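Local coordinates for DUF3829 domain-containing protein (Bacteroides thetaiotaomicron, PDB 3RH3), which is of unknown function but folds as an all-helical DUF3829-like protein and is probably a bacterial lipoprotein, at residues A27-V32 and E134-I139; S171-S176 and E200-A205; N179-K184 and N234-A239; L226-S231 and E255-G260. All blocks are in the same frame, centred on the assembly; numbering follows the deposited sequence.

Interaction 1. Residues A27-V32 and E134-I139; sequences AVLRHV and EYKQVI. With EDO (1,2-ethanediol), chain E.
Leu29 of helix 10-32 packs against Lys136 and Ile139, which lie one turn apart on helix 115-154. Its CD1 methyl does most of the touching. It sits 3.9 Å from Lys136 CG and equally 3.9 Å from Ile139 CG2. The leucine and lysine chains run alongside each other in opposite directions, and Leu29 CB is 4.2 Å from Lys136 CD. Ile139 is approached at a slant through its CG2 branch. The contact is apolar: the lysine enters it with its methylene groups. Lys136 starts extended, with CG anti to its backbone N (chi1 -173°), and then bends at chi3 (67°). The bend leads NZ away from the leucine, to the carbonyl oxygen of Ala33, just beyond the end of helix 10-32, where it hydrogen-bonds. The same NZ donates to O2 of a 1,2-ethanediol at 3.1 Å, a molecule probably left from crystallisation. Lys136 is modelled in two conformers, so the bonds of NZ hold for one of them and are less certain. The backbones come close here, with Leu29 CA 6.9 Å from Lys136 CA. Gln137 faces away from helix 10-32 and hydrogen-bonds Ser176 on helix 161-181. Leu29 also touches Tyr89 and Leu92, placing the contact where helices 10-32, 79-111 and 115-154 pack together.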
loop_
_atom_site.group_PDB
_atom_site.type_symbol
_atom_site.label_atom_id
_atom_site.label_comp_id
_atom_site.label_asym_id
_atom_site.label_seq_id
_atom_site.Cartn_x
_atom_site.Cartn_y
_atom_site.Cartn_z
ATOM N N ALA A 27 6.633 2.628 7.478
ATOM C CA ALA A 27 8.056 2.251 7.480
ATOM C C ALA A 27 8.251 0.745 7.689
ATOM O O ALA A 27 9.047 0.150 6.988
ATOM C CB ALA A 27 8.814 3.021 8.561
ATOM N N VAL A 28 7.543 0.137 8.663
ATOM C CA VAL A 28 7.679 -1.296 8.958
ATOM C C VAL A 28 7.117 -2.143 7.785
ATOM O O VAL A 28 7.777 -3.075 7.326
ATOM C CB VAL A 28 7.030 -1.662 10.319
ATOM C CG1 VAL A 28 6.902 -3.177 10.488
ATOM C CG2 VAL A 28 7.823 -1.059 11.480
ATOM N N LEU A 29 5.929 -1.804 7.304
ATOM C CA LEU A 29 5.267 -2.503 6.202
ATOM C C LEU A 29 6.060 -2.417 4.900
ATOM O O LEU A 29 6.093 -3.404 4.174
ATOM C CB LEU A 29 3.835 -1.990 5.992
ATOM C CG LEU A 29 2.876 -2.351 7.137
ATOM C CD1 LEU A 29 1.488 -1.851 6.870
ATOM C CD2 LEU A 29 2.894 -3.845 7.433
ATOM N N ARG A 30 6.742 -1.276 4.635
ATOM C CA ARG A 30 7.587 -1.116 3.443
ATOM C C ARG A 30 8.835 -2.006 3.556
ATOM O O ARG A 30 9.365 -2.430 2.537
ATOM C CB ARG A 30 7.986 0.357 3.216
ATOM N N HIS A 31 9.268 -2.332 4.789
ATOM C CA HIS A 31 10.452 -3.158 5.003
ATOM C C HIS A 31 10.140 -4.659 5.038
ATOM O O HIS A 31 10.932 -5.434 4.500
ATOM C CB HIS A 31 11.172 -2.745 6.300
ATOM C CG HIS A 31 12.517 -3.381 6.490
ATOM N ND1 HIS A 31 12.737 -4.328 7.487
ATOM C CD2 HIS A 31 13.676 -3.177 5.819
ATOM C CE1 HIS A 31 14.015 -4.668 7.389
ATOM N NE2 HIS A 31 14.623 -4.004 6.398
ATOM N N VAL A 32 9.032 -5.079 5.678
ATOM C CA VAL A 32 8.738 -6.506 5.855
ATOM C C VAL A 32 7.744 -7.077 4.818
ATOM O O VAL A 32 7.762 -8.282 4.578
ATOM C CB VAL A 32 8.259 -6.832 7.303
ATOM C CG1 VAL A 32 9.234 -6.288 8.344
ATOM C CG2 VAL A 32 6.842 -6.326 7.574
ATOM N N GLU A 134 -2.986 -8.749 1.530
ATOM C CA GLU A 134 -4.289 -8.452 2.112
ATOM C C GLU A 134 -4.146 -7.888 3.524
ATOM O O GLU A 134 -4.794 -6.888 3.824
ATOM C CB GLU A 134 -5.207 -9.701 2.112
ATOM C CG GLU A 134 -5.789 -9.975 0.732
ATOM C CD GLU A 134 -6.527 -11.281 0.473
ATOM O OE1 GLU A 134 -6.286 -12.278 1.196
ATOM O OE2 GLU A 134 -7.310 -11.317 -0.506
ATOM N N TYR A 135 -3.295 -8.490 4.380
ATOM C CA TYR A 135 -3.064 -8.009 5.746
ATOM C C TYR A 135 -2.553 -6.561 5.740
ATOM O O TYR A 135 -3.069 -5.721 6.494
ATOM C CB TYR A 135 -2.105 -8.921 6.510
ATOM C CG TYR A 135 -2.774 -10.164 7.046
ATOM C CD1 TYR A 135 -3.899 -10.080 7.863
ATOM C CD2 TYR A 135 -2.243 -11.425 6.795
ATOM C CE1 TYR A 135 -4.507 -11.224 8.378
ATOM C CE2 TYR A 135 -2.834 -12.575 7.314
ATOM C CZ TYR A 135 -3.973 -12.473 8.095
ATOM O OH TYR A 135 -4.540 -13.623 8.602
ATOM N N LYS A 136 -1.572 -6.285 4.855
ATOM C CA LYS A 136 -1.003 -4.966 4.677
ATOM C C LYS A 136 -2.108 -3.988 4.254
ATOM O O LYS A 136 -2.194 -2.888 4.806
ATOM C CB LYS A 136 0.134 -5.032 3.644
ATOM C CG LYS A 136 0.927 -3.736 3.503
ATOM C CD LYS A 136 2.184 -3.892 2.639
ATOM C CE LYS A 136 1.897 -4.168 1.189
ATOM N NZ LYS A 136 3.112 -4.054 0.332
ATOM N N GLN A 137 -2.986 -4.404 3.316
ATOM C CA GLN A 137 -4.093 -3.587 2.855
ATOM C C GLN A 137 -5.088 -3.317 3.979
ATOM O O GLN A 137 -5.538 -2.183 4.126
ATOM C CB GLN A 137 -4.802 -4.246 1.662
ATOM C CG GLN A 137 -5.846 -3.338 0.987
ATOM C CD GLN A 137 -5.226 -2.050 0.499
ATOM O OE1 GLN A 137 -4.168 -2.052 -0.125
ATOM N NE2 GLN A 137 -5.809 -0.911 0.868
ATOM N N VAL A 138 -5.444 -4.344 4.763
ATOM C CA VAL A 138 -6.366 -4.185 5.897
ATOM C C VAL A 138 -5.762 -3.145 6.906
ATOM O O VAL A 138 -6.489 -2.249 7.328
ATOM C CB VAL A 138 -6.736 -5.534 6.576
ATOM C CG1 VAL A 138 -7.567 -5.315 7.840
ATOM C CG2 VAL A 138 -7.484 -6.459 5.603
ATOM N N ILE A 139 -4.441 -3.189 7.173
ATOM C CA ILE A 139 -3.792 -2.245 8.107
ATOM C C ILE A 139 -3.920 -0.821 7.578
ATOM O O ILE A 139 -4.286 0.065 8.347
ATOM C CB ILE A 139 -2.318 -2.622 8.433
ATOM C CG1 ILE A 139 -2.252 -3.985 9.172
ATOM C CG2 ILE A 139 -1.590 -1.517 9.243
ATOM C CD1 ILE A 139 -0.923 -4.730 8.976
HETATM C C1 EDO E . 3.483 -8.898 -0.866
HETATM O O1 EDO E . 2.787 -10.154 -0.869
HETATM C C2 EDO E . 2.807 -7.858 0.025
HETATM O O2 EDO E . 2.266 -6.808 -0.794
#

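Interaction 2. Residues S171-S176 and E200-A205; sequences SGTVQS and EKELKA
The carboxylate of Glu202 is the flat group of this contact, and the hydroxyl of Thr173 comes to its two-oxygen end, close to the carboxylate plane, not over a face. Thr173 OG1 is 2.8 Å from Glu202 OE1 and 3.0 Å from Glu202 OE2. The two side chains reach toward each other from helices 161-181 and 189-207, successive in the DUF3829-like C-terminal domain, and link them side to side. Met170 and Lys169, earlier on helix 161-181, also touch the Glu202 side chain. The backbones stay apart, at 9.0 Å from Thr173 CA to Glu202 CA, a gap the glutamate spans with its chain extended beyond CG (chi2 164°). Thr173 CB follows to 3.5 Å from Glu202 OE1. The threonine has OG1 beside its backbone N (chi1 -49°), which brings the hydroxyl to the carbonyl oxygen of Lys169 one turn back. That oxygen competes as acceptor, so the hydrogen bond to Glu202 OE1 is possible but not settled. Glu198 adds a weak bond to Thr173 OG1, and its OE2 lies close to Glu202 OE2. Two like charges near one hydroxyl would be unfavourable. One of the two carboxylates may hold a proton more readily than a glutamate in water.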
loop_
_atom_site.group_PDB
_atom_site.type_symbol
_atom_site.label_atom_id
_atom_site.label_comp_id
_atom_site.label_asym_id
_atom_site.label_seq_id
_atom_site.Cartn_x
_atom_site.Cartn_y
_atom_site.Cartn_z
ATOM N N SER A 171 -2.983 9.702 -2.856
ATOM C CA SER A 171 -1.745 8.961 -2.669
ATOM C C SER A 171 -2.031 7.624 -2.021
ATOM O O SER A 171 -1.434 6.626 -2.412
ATOM C CB SER A 171 -0.750 9.764 -1.837
ATOM O OG SER A 171 -0.173 10.732 -2.695
ATOM N N GLY A 172 -2.926 7.622 -1.036
ATOM C CA GLY A 172 -3.376 6.412 -0.361
ATOM C C GLY A 172 -4.093 5.480 -1.324
ATOM O O GLY A 172 -3.812 4.282 -1.361
ATOM N N THR A 173 -4.985 6.032 -2.159
ATOM C CA THR A 173 -5.736 5.253 -3.164
ATOM C C THR A 173 -4.771 4.657 -4.194
ATOM O O THR A 173 -4.909 3.474 -4.514
ATOM C CB THR A 173 -6.830 6.106 -3.807
ATOM O OG1 THR A 173 -7.572 6.739 -2.764
ATOM C CG2 THR A 173 -7.809 5.268 -4.622
ATOM N N VAL A 174 -3.728 5.433 -4.627
ATOM C CA VAL A 174 -2.746 4.950 -5.585
ATOM C C VAL A 174 -1.986 3.743 -4.977
ATOM O O VAL A 174 -1.813 2.704 -5.641
ATOM C CB VAL A 174 -1.785 6.077 -6.079
ATOM C CG1 VAL A 174 -0.549 5.499 -6.771
ATOM C CG2 VAL A 174 -2.512 7.058 -7.005
ATOM N N GLN A 175 -1.560 3.892 -3.713
ATOM C CA GLN A 175 -0.837 2.867 -2.960
ATOM C C GLN A 175 -1.702 1.582 -2.863
ATOM O O GLN A 175 -1.169 0.488 -3.066
ATOM C CB GLN A 175 -0.473 3.417 -1.577
ATOM C CG GLN A 175 0.126 2.391 -0.622
ATOM C CD GLN A 175 0.499 3.002 0.701
ATOM O OE1 GLN A 175 1.674 3.169 1.011
ATOM N NE2 GLN A 175 -0.484 3.374 1.502
ATOM N N SER A 176 -3.019 1.717 -2.583
ATOM C CA SER A 176 -3.941 0.557 -2.550
ATOM C C SER A 176 -4.010 -0.132 -3.936
ATOM O O SER A 176 -3.947 -1.366 -4.019
ATOM C CB SER A 176 -5.347 0.974 -2.120
ATOM O OG SER A 176 -5.347 1.419 -0.776
ATOM N N GLU A 200 -10.875 8.105 -9.459
ATOM C CA GLU A 200 -11.462 8.993 -10.464
ATOM C C GLU A 200 -12.403 9.995 -9.778
ATOM O O GLU A 200 -12.435 11.160 -10.155
ATOM C CB GLU A 200 -12.199 8.175 -11.553
ATOM C CG GLU A 200 -13.099 8.961 -12.502
ATOM C CD GLU A 200 -12.455 9.539 -13.748
ATOM O OE1 GLU A 200 -11.246 9.862 -13.709
ATOM O OE2 GLU A 200 -13.176 9.700 -14.758
ATOM N N LYS A 201 -13.152 9.535 -8.787
ATOM C CA LYS A 201 -14.088 10.355 -8.025
ATOM C C LYS A 201 -13.300 11.392 -7.196
ATOM O O LYS A 201 -13.680 12.560 -7.163
ATOM C CB LYS A 201 -14.946 9.443 -7.116
ATOM C CG LYS A 201 -16.284 10.009 -6.702
ATOM C CD LYS A 201 -17.054 9.020 -5.820
ATOM N N GLU A 202 -12.192 10.976 -6.575
ATOM C CA GLU A 202 -11.321 11.857 -5.774
ATOM C C GLU A 202 -10.653 12.906 -6.674
ATOM O O GLU A 202 -10.527 14.070 -6.295
ATOM C CB GLU A 202 -10.235 11.048 -5.040
ATOM C CG GLU A 202 -10.734 10.149 -3.926
ATOM C CD GLU A 202 -9.760 9.082 -3.453
ATOM O OE1 GLU A 202 -8.586 9.094 -3.888
ATOM O OE2 GLU A 202 -10.171 8.239 -2.626
ATOM N N LEU A 203 -10.265 12.495 -7.872
ATOM C CA LEU A 203 -9.592 13.374 -8.821
ATOM C C LEU A 203 -10.515 14.498 -9.320
ATOM O O LEU A 203 -10.079 15.642 -9.376
ATOM C CB LEU A 203 -9.050 12.550 -9.993
ATOM C CG LEU A 203 -8.166 13.267 -11.005
ATOM C CD1 LEU A 203 -6.897 13.788 -10.349
ATOM C CD2 LEU A 203 -7.823 12.335 -12.155
ATOM N N LYS A 204 -11.766 14.174 -9.677
ATOM C CA LYS A 204 -12.754 15.145 -10.163
ATOM C C LYS A 204 -13.131 16.125 -9.061
ATOM O O LYS A 204 -13.361 17.303 -9.346
ATOM C CB LYS A 204 -13.995 14.431 -10.721
ATOM C CG LYS A 204 -13.676 13.711 -12.025
ATOM C CD LYS A 204 -14.908 13.206 -12.758
ATOM C CE LYS A 204 -14.566 12.779 -14.169
ATOM N NZ LYS A 204 -14.113 13.922 -15.018
ATOM N N ALA A 205 -13.167 15.649 -7.800
ATOM C CA ALA A 205 -13.451 16.497 -6.645
ATOM C C ALA A 205 -12.271 17.438 -6.407
ATOM O O ALA A 205 -12.483 18.640 -6.250
ATOM C CB ALA A 205 -13.724 15.654 -5.417
#

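Interaction 3. Residues N179-K184 and N234-A239; sequences NLYSRK and NDMQKA. With EDO (1,2-ethanediol), chain E.
Tyr181, at the end of helix 161-181, faces Met236 of helix 216-240 with their CA atoms 8.5 Å apart. Residue 236 is selenomethionine, introduced in place of methionine. Its chain leaves with CG anti to the backbone N and then bends at chi2 (51°) and chi3 (79°), which curls the selenium round to the tyrosine. Met236 SE lies 4.3 Å from the Tyr181 ring centroid, at an oblique 40° from the ring normal. This is a Met-aromatic contact. The methyl packs at the root of the ring, with Met236 CE 3.5 Å from Tyr181 CB. Farther along the ring, Tyr181 CE1 rests 3.9 Å from Ala239 CB. The phenol end is polar. A water in the ring plane accepts from Tyr181 OH at 2.6 Å and donates to Ala239 O, also at 2.6 Å. The backbone N of Ser246 hydrogen-bonds the same hydroxyl, which is thus held on two counts. Helices 161-181 and 216-240 belong to the helical bundle of the DUF3829-like C-terminal domain, and Met253 of helix 247-257 touches both Tyr181 and Ala239. Past Tyr181 the chain leaves the helix. Ser182 OG turns back to donate to Asn179 O at 2.9 Å, tilted out of the carbonyl plane, and Arg183 centres an inverse gamma turn.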
loop_
_atom_site.group_PDB
_atom_site.type_symbol
_atom_site.label_atom_id
_atom_site.label_comp_id
_atom_site.label_asym_id
_atom_site.label_seq_id
_atom_site.Cartn_x
_atom_site.Cartn_y
_atom_site.Cartn_z
ATOM N N ASN A 179 -0.781 -2.018 -4.532
ATOM C CA ASN A 179 -0.814 -3.214 -3.691
ATOM C C ASN A 179 -1.660 -4.321 -4.334
ATOM O O ASN A 179 -1.234 -5.478 -4.352
ATOM C CB ASN A 179 -1.344 -2.893 -2.292
ATOM C CG ASN A 179 -1.226 -4.047 -1.328
ATOM O OD1 ASN A 179 -0.213 -4.738 -1.256
ATOM N ND2 ASN A 179 -2.282 -4.331 -0.618
ATOM N N LEU A 180 -2.822 -3.962 -4.886
ATOM C CA LEU A 180 -3.706 -4.911 -5.563
ATOM C C LEU A 180 -3.086 -5.425 -6.849
ATOM O O LEU A 180 -3.224 -6.608 -7.173
ATOM C CB LEU A 180 -5.080 -4.283 -5.847
ATOM C CG LEU A 180 -5.936 -4.033 -4.584
ATOM C CD1 LEU A 180 -7.028 -2.992 -4.849
ATOM C CD2 LEU A 180 -6.480 -5.343 -4.006
ATOM N N TYR A 181 -2.378 -4.540 -7.578
ATOM C CA TYR A 181 -1.713 -4.927 -8.800
ATOM C C TYR A 181 -0.505 -5.843 -8.514
ATOM O O TYR A 181 -0.330 -6.836 -9.227
ATOM C CB TYR A 181 -1.277 -3.693 -9.596
ATOM C CG TYR A 181 -0.563 -4.082 -10.867
ATOM C CD1 TYR A 181 -1.276 -4.508 -11.989
ATOM C CD2 TYR A 181 0.830 -4.126 -10.921
ATOM C CE1 TYR A 181 -0.625 -5.016 -13.105
ATOM C CE2 TYR A 181 1.493 -4.575 -12.059
ATOM C CZ TYR A 181 0.761 -4.992 -13.161
ATOM O OH TYR A 181 1.420 -5.490 -14.255
ATOM N N SER A 182 0.308 -5.504 -7.492
ATOM C CA SER A 182 1.567 -6.163 -7.101
ATOM C C SER A 182 1.474 -7.676 -6.767
ATOM O O SER A 182 2.479 -8.271 -6.408
ATOM C CB SER A 182 2.154 -5.447 -5.884
ATOM O OG SER A 182 1.641 -5.888 -4.631
ATOM N N ARG A 183 0.296 -8.266 -6.812
ATOM C CA ARG A 183 0.083 -9.652 -6.437
ATOM C C ARG A 183 0.389 -10.563 -7.614
ATOM O O ARG A 183 -0.484 -10.884 -8.424
ATOM C CB ARG A 183 -1.351 -9.858 -5.919
ATOM C CG ARG A 183 -1.657 -9.008 -4.710
ATOM C CD ARG A 183 -3.115 -8.997 -4.357
ATOM N NE ARG A 183 -3.294 -8.112 -3.216
ATOM C CZ ARG A 183 -4.377 -8.043 -2.459
ATOM N NH1 ARG A 183 -5.427 -8.816 -2.718
ATOM N NH2 ARG A 183 -4.417 -7.212 -1.428
ATOM N N LYS A 184 1.656 -10.938 -7.719
ATOM C CA LYS A 184 2.171 -11.847 -8.727
ATOM C C LYS A 184 1.379 -13.151 -8.661
ATOM O O LYS A 184 1.136 -13.662 -7.575
ATOM C CB LYS A 184 3.663 -12.060 -8.471
ATOM C CG LYS A 184 4.358 -13.038 -9.367
ATOM C CD LYS A 184 5.859 -12.873 -9.217
ATOM C CE LYS A 184 6.582 -14.086 -9.734
ATOM N NZ LYS A 184 6.463 -14.214 -11.205
ATOM N N ASN A 234 -3.632 6.110 -16.514
ATOM C CA ASN A 234 -3.484 5.644 -17.883
ATOM C C ASN A 234 -2.556 4.430 -17.925
ATOM O O ASN A 234 -2.856 3.446 -18.614
ATOM C CB ASN A 234 -2.949 6.772 -18.791
ATOM C CG ASN A 234 -3.955 7.882 -19.022
ATOM O OD1 ASN A 234 -5.169 7.691 -18.969
ATOM N ND2 ASN A 234 -3.471 9.070 -19.301
ATOM N N ASP A 235 -1.450 4.500 -17.167
ATOM C CA ASP A 235 -0.461 3.426 -17.087
ATOM C C ASP A 235 -1.072 2.196 -16.390
ATOM O O ASP A 235 -0.882 1.081 -16.864
ATOM C CB ASP A 235 0.802 3.905 -16.346
ATOM C CG ASP A 235 1.615 4.995 -17.038
ATOM O OD1 ASP A 235 1.176 5.488 -18.121
ATOM O OD2 ASP A 235 2.707 5.337 -16.524
HETATM N N MSE A 236 -1.835 2.400 -15.307
HETATM C CA MSE A 236 -2.450 1.297 -14.562
HETATM C C MSE A 236 -3.575 0.674 -15.398
HETATM O O MSE A 236 -3.649 -0.548 -15.430
HETATM C CB MSE A 236 -2.922 1.720 -13.155
HETATM C CG MSE A 236 -3.537 0.575 -12.339
HETATM SE SE MSE A 236 -2.416 -1.067 -12.261
HETATM C CE MSE A 236 -1.117 -0.463 -10.856
ATOM N N GLN A 237 -4.392 1.469 -16.139
ATOM C CA GLN A 237 -5.449 0.868 -16.980
ATOM C C GLN A 237 -4.857 -0.125 -17.967
ATOM O O GLN A 237 -5.411 -1.207 -18.147
ATOM C CB GLN A 237 -6.205 1.927 -17.770
ATOM C CG GLN A 237 -7.468 2.420 -17.136
ATOM C CD GLN A 237 -8.415 2.939 -18.191
ATOM O OE1 GLN A 237 -9.383 2.281 -18.557
ATOM N NE2 GLN A 237 -8.157 4.127 -18.704
ATOM N N LYS A 238 -3.721 0.264 -18.597
ATOM C CA LYS A 238 -2.985 -0.523 -19.577
ATOM C C LYS A 238 -2.388 -1.757 -18.923
ATOM O O LYS A 238 -2.476 -2.837 -19.493
ATOM C CB LYS A 238 -1.873 0.330 -20.245
ATOM C CG LYS A 238 -1.078 -0.410 -21.343
ATOM C CD LYS A 238 0.337 0.137 -21.516
ATOM C CE LYS A 238 1.330 -0.945 -21.878
ATOM N NZ LYS A 238 2.683 -0.698 -21.283
ATOM N N ALA A 239 -1.737 -1.591 -17.767
ATOM C CA ALA A 239 -1.124 -2.711 -17.049
ATOM C C ALA A 239 -2.189 -3.745 -16.640
ATOM O O ALA A 239 -2.022 -4.938 -16.860
ATOM C CB ALA A 239 -0.384 -2.201 -15.810
HETATM C C1 EDO E . 3.483 -8.898 -0.866
HETATM O O1 EDO E . 2.787 -10.154 -0.869
HETATM C C2 EDO E . 2.807 -7.858 0.025
HETATM O O2 EDO E . 2.266 -6.808 -0.794
HETATM O O HOH W 1 0.135 -6.394 -16.388
#

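Interaction 4. Residues L226-S231 and E255-G260; sequences LSTVKS and EAYEYG
Tyr257 reaches from helix 247-257 across Thr228 to the backbone of Ser231 on helix 216-240. From CB, its CG lies anti to the carbonyl carbon (chi1 -62°), and this sends the ring toward helix 216-240. CD1 meets the methyl of Thr228, with Tyr257 CD1 3.7 Å from Thr228 CG2. That methyl stands at the ring edge, in the ring plane. Next along, Tyr257 CE1 is 3.6 Å from the carbonyl oxygen Thr228 O, approached obliquely. The tip ends against Ser231, where Tyr257 OH is 3.2 Å from Ser231 C and 3.4 Å from Ser231 CB. These are packing contacts. The hydroxyl finds its hydrogen bond at Asp235 OD2, one turn further along the same helix. One ring face is partly covered from its own helix, by Ala256 CB 3.7 Å above the plane. Of the Thr228 side chain it is the methyl that meets the ring; OG1 bonds back to Ser224 O. The contact lies toward the surface of the C-terminal domain. Phe232 of helix 216-240 makes an edge-to-face stack with the Tyr257 ring. Thr228 also touches Leu261 in the C-terminal loop, while Val229 on the same turn packs against Leu199 of helix 189-207.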
loop_
_atom_site.group_PDB
_atom_site.type_symbol
_atom_site.label_atom_id
_atom_site.label_comp_id
_atom_site.label_asym_id
_atom_site.label_seq_id
_atom_site.Cartn_x
_atom_site.Cartn_y
_atom_site.Cartn_z
ATOM N N LEU A 226 -2.106 16.391 -9.805
ATOM C CA LEU A 226 -3.322 15.934 -10.522
ATOM C C LEU A 226 -2.970 15.300 -11.867
ATOM O O LEU A 226 -3.485 14.230 -12.192
ATOM C CB LEU A 226 -4.336 17.094 -10.712
ATOM C CG LEU A 226 -4.846 17.746 -9.436
ATOM C CD1 LEU A 226 -5.825 18.861 -9.730
ATOM C CD2 LEU A 226 -5.504 16.742 -8.538
ATOM N N SER A 227 -2.071 15.936 -12.625
ATOM C CA SER A 227 -1.581 15.458 -13.917
ATOM C C SER A 227 -0.878 14.077 -13.769
ATOM O O SER A 227 -1.098 13.202 -14.600
ATOM C CB SER A 227 -0.636 16.495 -14.526
ATOM O OG SER A 227 0.168 15.947 -15.559
ATOM N N THR A 228 -0.073 13.893 -12.702
ATOM C CA THR A 228 0.640 12.640 -12.370
ATOM C C THR A 228 -0.353 11.546 -12.003
ATOM O O THR A 228 -0.100 10.377 -12.285
ATOM C CB THR A 228 1.626 12.886 -11.205
ATOM O OG1 THR A 228 2.427 14.025 -11.518
ATOM C CG2 THR A 228 2.529 11.685 -10.918
ATOM N N VAL A 229 -1.463 11.903 -11.357
ATOM C CA VAL A 229 -2.494 10.919 -11.015
ATOM C C VAL A 229 -3.122 10.389 -12.330
ATOM O O VAL A 229 -3.223 9.166 -12.507
ATOM C CB VAL A 229 -3.554 11.483 -10.042
ATOM C CG1 VAL A 229 -4.782 10.573 -9.977
ATOM C CG2 VAL A 229 -2.967 11.684 -8.648
ATOM N N LYS A 230 -3.494 11.299 -13.262
ATOM C CA LYS A 230 -4.081 10.898 -14.564
ATOM C C LYS A 230 -3.094 10.024 -15.337
ATOM O O LYS A 230 -3.509 9.052 -15.927
ATOM C CB LYS A 230 -4.497 12.101 -15.423
ATOM C CG LYS A 230 -5.504 13.031 -14.772
ATOM C CD LYS A 230 -5.526 14.422 -15.412
ATOM C CE LYS A 230 -5.988 15.458 -14.417
ATOM N NZ LYS A 230 -5.706 16.846 -14.863
ATOM N N SER A 231 -1.780 10.332 -15.278
ATOM C CA SER A 231 -0.749 9.534 -15.959
ATOM C C SER A 231 -0.674 8.165 -15.356
ATOM O O SER A 231 -0.572 7.184 -16.079
ATOM C CB SER A 231 0.613 10.213 -15.871
ATOM O OG SER A 231 0.601 11.255 -16.818
ATOM N N GLU A 255 8.732 2.856 -10.154
ATOM C CA GLU A 255 9.806 3.842 -10.367
ATOM C C GLU A 255 9.244 5.198 -10.789
ATOM O O GLU A 255 9.665 6.207 -10.236
ATOM C CB GLU A 255 10.817 3.357 -11.408
ATOM C CG GLU A 255 11.682 2.206 -10.922
ATOM C CD GLU A 255 12.591 1.607 -11.979
ATOM O OE1 GLU A 255 12.800 2.257 -13.030
ATOM O OE2 GLU A 255 13.096 0.484 -11.755
ATOM N N ALA A 256 8.242 5.203 -11.702
ATOM C CA ALA A 256 7.642 6.419 -12.239
ATOM C C ALA A 256 6.817 7.209 -11.230
ATOM O O ALA A 256 6.688 8.427 -11.385
ATOM C CB ALA A 256 6.767 6.083 -13.439
ATOM N N TYR A 257 6.227 6.547 -10.233
ATOM C CA TYR A 257 5.291 7.215 -9.329
ATOM C C TYR A 257 5.687 7.248 -7.850
ATOM O O TYR A 257 5.038 7.954 -7.079
ATOM C CB TYR A 257 3.907 6.580 -9.506
ATOM C CG TYR A 257 3.432 6.791 -10.929
ATOM C CD1 TYR A 257 3.117 8.064 -11.396
ATOM C CD2 TYR A 257 3.391 5.736 -11.835
ATOM C CE1 TYR A 257 2.793 8.284 -12.736
ATOM C CE2 TYR A 257 3.016 5.937 -13.163
ATOM C CZ TYR A 257 2.750 7.218 -13.618
ATOM O OH TYR A 257 2.394 7.438 -14.925
ATOM N N GLU A 258 6.777 6.577 -7.484
ATOM C CA GLU A 258 7.358 6.537 -6.137
ATOM C C GLU A 258 7.422 7.941 -5.485
ATOM O O GLU A 258 6.918 8.137 -4.391
ATOM C CB GLU A 258 8.807 5.957 -6.259
ATOM C CG GLU A 258 9.376 5.321 -4.998
ATOM C CD GLU A 258 10.704 4.586 -5.143
ATOM O OE1 GLU A 258 11.069 4.205 -6.282
ATOM O OE2 GLU A 258 11.367 4.365 -4.101
ATOM N N TYR A 259 8.070 8.902 -6.146
ATOM C CA TYR A 259 8.308 10.231 -5.591
ATOM C C TYR A 259 7.175 11.223 -5.858
ATOM O O TYR A 259 6.917 12.073 -5.004
ATOM C CB TYR A 259 9.662 10.772 -6.064
ATOM C CG TYR A 259 10.784 9.916 -5.516
ATOM C CD1 TYR A 259 11.219 10.062 -4.199
ATOM C CD2 TYR A 259 11.335 8.883 -6.273
ATOM C CE1 TYR A 259 12.188 9.217 -3.658
ATOM C CE2 TYR A 259 12.293 8.020 -5.734
ATOM C CZ TYR A 259 12.713 8.190 -4.424
ATOM O OH TYR A 259 13.634 7.326 -3.870
ATOM N N GLY A 260 6.502 11.095 -6.997
ATOM C CA GLY A 260 5.394 11.969 -7.338
ATOM C C GLY A 260 4.126 11.672 -6.568
ATOM O O GLY A 260 3.391 12.603 -6.219
#

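Overall arrangement
Interactions 1 and 3 are buried, interaction 2 is partly buried and interaction 4 lies at the surface. Interaction 1 belongs to the N-terminal family region, and the other three to the C-terminal one. Helix 161-181 serves both interactions 2 and 3, and helix 216-240 serves both 3 and 4. The two regions meet where Gln137 probably hydrogen-bonds Asn179, close to an ethanediol touching interactions 1 and 3. Interactions 2 and 4 join through Leu203, which packs on Leu226, Val229 and Lys230. The chemistry differs by place: aliphatic in 1, aromatic and selenium with a water in 3, a hydroxyl against a carboxylate in 2, and an aromatic ring along a helix backbone in 4.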